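Local coordinates for protein L-fuculose phosphate aldolase (Streptococcus pneumoniae, PDB 4C24) that belongs to the class II aldolase/adducin family and assembles as a tetramer whose subunits carry bound zinc, at residues 112-117 and 184-189. Numbering follows the deposited sequence.
Sequences EPLPAS and KIYCLA. With SO4 (sulfate ion), chain D; SO4 (sulfate ion), chain B.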
loop_
_atom_site.group_PDB
_atom_site.type_symbol
_atom_site.label_atom_id
_atom_site.label_comp_id
_atom_site.label_asym_id
_atom_site.label_seq_id
_atom_site.Cartn_x
_atom_site.Cartn_y
_atom_site.Cartn_z
ATOM N N GLU A 112 18.903 -11.365 -7.758
ATOM C CA GLU A 112 18.864 -10.658 -9.019
ATOM C C GLU A 112 19.286 -9.227 -8.805
ATOM O O GLU A 112 18.797 -8.590 -7.863
ATOM C CB GLU A 112 17.458 -10.653 -9.603
ATOM C CG GLU A 112 17.019 -11.982 -10.202
ATOM C CD GLU A 112 17.432 -12.158 -11.660
ATOM O OE1 GLU A 112 18.125 -11.270 -12.213
ATOM O OE2 GLU A 112 17.048 -13.196 -12.245
ATOM N N PRO A 113 20.208 -8.721 -9.618
ATOM C CA PRO A 113 20.627 -7.336 -9.503
ATOM C C PRO A 113 19.574 -6.352 -10.004
ATOM O O PRO A 113 18.611 -6.716 -10.681
ATOM C CB PRO A 113 21.879 -7.276 -10.364
ATOM C CG PRO A 113 21.631 -8.327 -11.447
ATOM C CD PRO A 113 20.841 -9.406 -10.779
ATOM N N LEU A 114 19.747 -5.086 -9.640
ATOM C CA LEU A 114 18.843 -4.049 -10.104
ATOM C C LEU A 114 19.505 -3.164 -11.151
ATOM O O LEU A 114 20.454 -2.443 -10.838
ATOM C CB LEU A 114 18.434 -3.178 -8.901
ATOM C CG LEU A 114 17.588 -1.932 -9.163
ATOM C CD1 LEU A 114 16.270 -2.240 -9.846
ATOM C CD2 LEU A 114 17.322 -1.243 -7.833
ATOM N N PRO A 115 18.996 -3.202 -12.400
ATOM C CA PRO A 115 19.565 -2.372 -13.444
ATOM C C PRO A 115 18.875 -1.027 -13.584
ATOM O O PRO A 115 17.917 -0.758 -12.854
ATOM C CB PRO A 115 19.317 -3.209 -14.712
ATOM C CG PRO A 115 18.021 -3.877 -14.416
ATOM C CD PRO A 115 17.900 -4.041 -12.908
ATOM N N ALA A 116 19.354 -0.211 -14.525
ATOM C CA ALA A 116 18.856 1.142 -14.759
ATOM C C ALA A 116 17.580 1.203 -15.597
ATOM O O ALA A 116 17.544 1.888 -16.635
ATOM C CB ALA A 116 19.939 1.983 -15.400
ATOM N N SER A 117 16.522 0.540 -15.138
ATOM C CA SER A 117 15.216 0.707 -15.772
ATOM C C SER A 117 14.620 2.073 -15.460
ATOM O O SER A 117 13.804 2.561 -16.205
ATOM C CB SER A 117 14.237 -0.421 -15.408
ATOM O OG SER A 117 14.289 -0.751 -14.024
ATOM N N LYS A 184 11.089 -1.554 -6.997
ATOM C CA LYS A 184 9.666 -1.736 -7.201
ATOM C C LYS A 184 9.278 -1.530 -8.668
ATOM O O LYS A 184 8.572 -2.363 -9.231
ATOM C CB LYS A 184 8.863 -0.811 -6.254
ATOM C CG LYS A 184 7.360 -1.038 -6.399
ATOM C CD LYS A 184 6.613 -0.236 -5.356
ATOM C CE LYS A 184 5.122 -0.457 -5.469
ATOM N NZ LYS A 184 4.448 0.242 -4.321
ATOM N N ILE A 185 9.726 -0.434 -9.276
ATOM C CA ILE A 185 9.419 -0.162 -10.675
ATOM C C ILE A 185 9.921 -1.336 -11.521
ATOM O O ILE A 185 9.194 -1.811 -12.401
ATOM C CB ILE A 185 10.044 1.159 -11.163
ATOM C CG1 ILE A 185 9.432 2.370 -10.418
ATOM C CG2 ILE A 185 9.940 1.322 -12.682
ATOM C CD1 ILE A 185 7.944 2.500 -10.588
ATOM N N TYR A 186 11.137 -1.775 -11.242
ATOM C CA TYR A 186 11.750 -2.846 -12.070
ATOM C C TYR A 186 10.943 -4.123 -11.934
ATOM O O TYR A 186 10.647 -4.808 -12.949
ATOM C CB TYR A 186 13.173 -3.075 -11.632
ATOM C CG TYR A 186 13.910 -4.157 -12.385
ATOM C CD1 TYR A 186 14.068 -4.076 -13.743
ATOM C CD2 TYR A 186 14.460 -5.227 -11.713
ATOM C CE1 TYR A 186 14.776 -5.054 -14.407
ATOM C CE2 TYR A 186 15.166 -6.220 -12.364
ATOM C CZ TYR A 186 15.321 -6.112 -13.712
ATOM O OH TYR A 186 16.019 -7.108 -14.371
ATOM N N CYS A 187 10.600 -4.501 -10.720
ATOM C CA CYS A 187 9.849 -5.734 -10.506
ATOM C C CYS A 187 8.475 -5.682 -11.157
ATOM O O CYS A 187 8.019 -6.622 -11.808
ATOM C CB CYS A 187 9.684 -5.978 -9.004
ATOM S SG CYS A 187 11.169 -6.600 -8.215
ATOM N N LEU A 188 7.771 -4.575 -10.971
ATOM C CA LEU A 188 6.463 -4.424 -11.546
ATOM C C LEU A 188 6.553 -4.430 -13.076
ATOM O O LEU A 188 5.681 -5.018 -13.750
ATOM C CB LEU A 188 5.792 -3.125 -11.055
ATOM C CG LEU A 188 5.488 -3.133 -9.577
ATOM C CD1 LEU A 188 4.890 -1.784 -9.226
ATOM C CD2 LEU A 188 4.586 -4.210 -9.096
ATOM N N ALA A 189 7.581 -3.794 -13.634
ATOM C CA ALA A 189 7.725 -3.786 -15.098
ATOM C C ALA A 189 7.943 -5.206 -15.575
ATOM O O ALA A 189 7.376 -5.568 -16.606
ATOM C CB ALA A 189 8.851 -2.879 -15.529
HETATM S S SO4 D . 4.914 -1.744 -0.924
HETATM O O1 SO4 D . 5.880 -2.166 0.108
HETATM O O2 SO4 D . 3.992 -0.781 -0.277
HETATM O O3 SO4 D . 5.688 -1.080 -1.986
HETATM O O4 SO4 D . 4.188 -2.924 -1.443
HETATM S S SO4 B . 1.041 1.661 -4.919
HETATM O O1 SO4 B . 1.992 2.731 -5.277
HETATM O O2 SO4 B . 0.586 1.942 -3.537
HETATM O O3 SO4 B . -0.086 1.761 -5.861
HETATM O O4 SO4 B . 1.709 0.345 -5.013
HETATM O O HOH W 1 18.153 -8.210 -12.936
#
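Y186 holds CG anti to the backbone N (chi1 179°), which sends its ring off helix 169-192 and against the loop of P113, P115 and S117; in L114 CG is likewise anti, and the second torsion (chi2 59°) turns CD1 to the root of that ring, 3.7 Å from Y186 CB. The centre of the contact is a CH-pi interaction: P115 CD stands over one face of the phenol, 3.5 Å from the Y186 ring centroid and 14° off the normal. P115 CG lies beside it, 3.5 Å from Y186 CE1, and the two side chains cross roughly perpendicularly. S117 OG approaches obliquely, reaching within 3.3 Å of Y186 CD1. At the far end of the ring, one water ties the helix to the loop. It accepts from Y186 OH at 2.8 Å and donates to P113 O at 2.7 Å, with a longer bond of 3.1 Å to E112 OE1, so the phenol is held by its face and by its hydroxyl. The extended K184 gives its NZ to two sulfate ions, in a region where K184 and T102 side chains of neighbouring subunits also bind sulfate. The CH-pi contact packs the loop after helix 103-110 on helix 169-192, where the Y186 ring also meets F192 of the third subunit, its plane inclined to that ring, at a subunit interface of this tetrameric AraD-like aldolase.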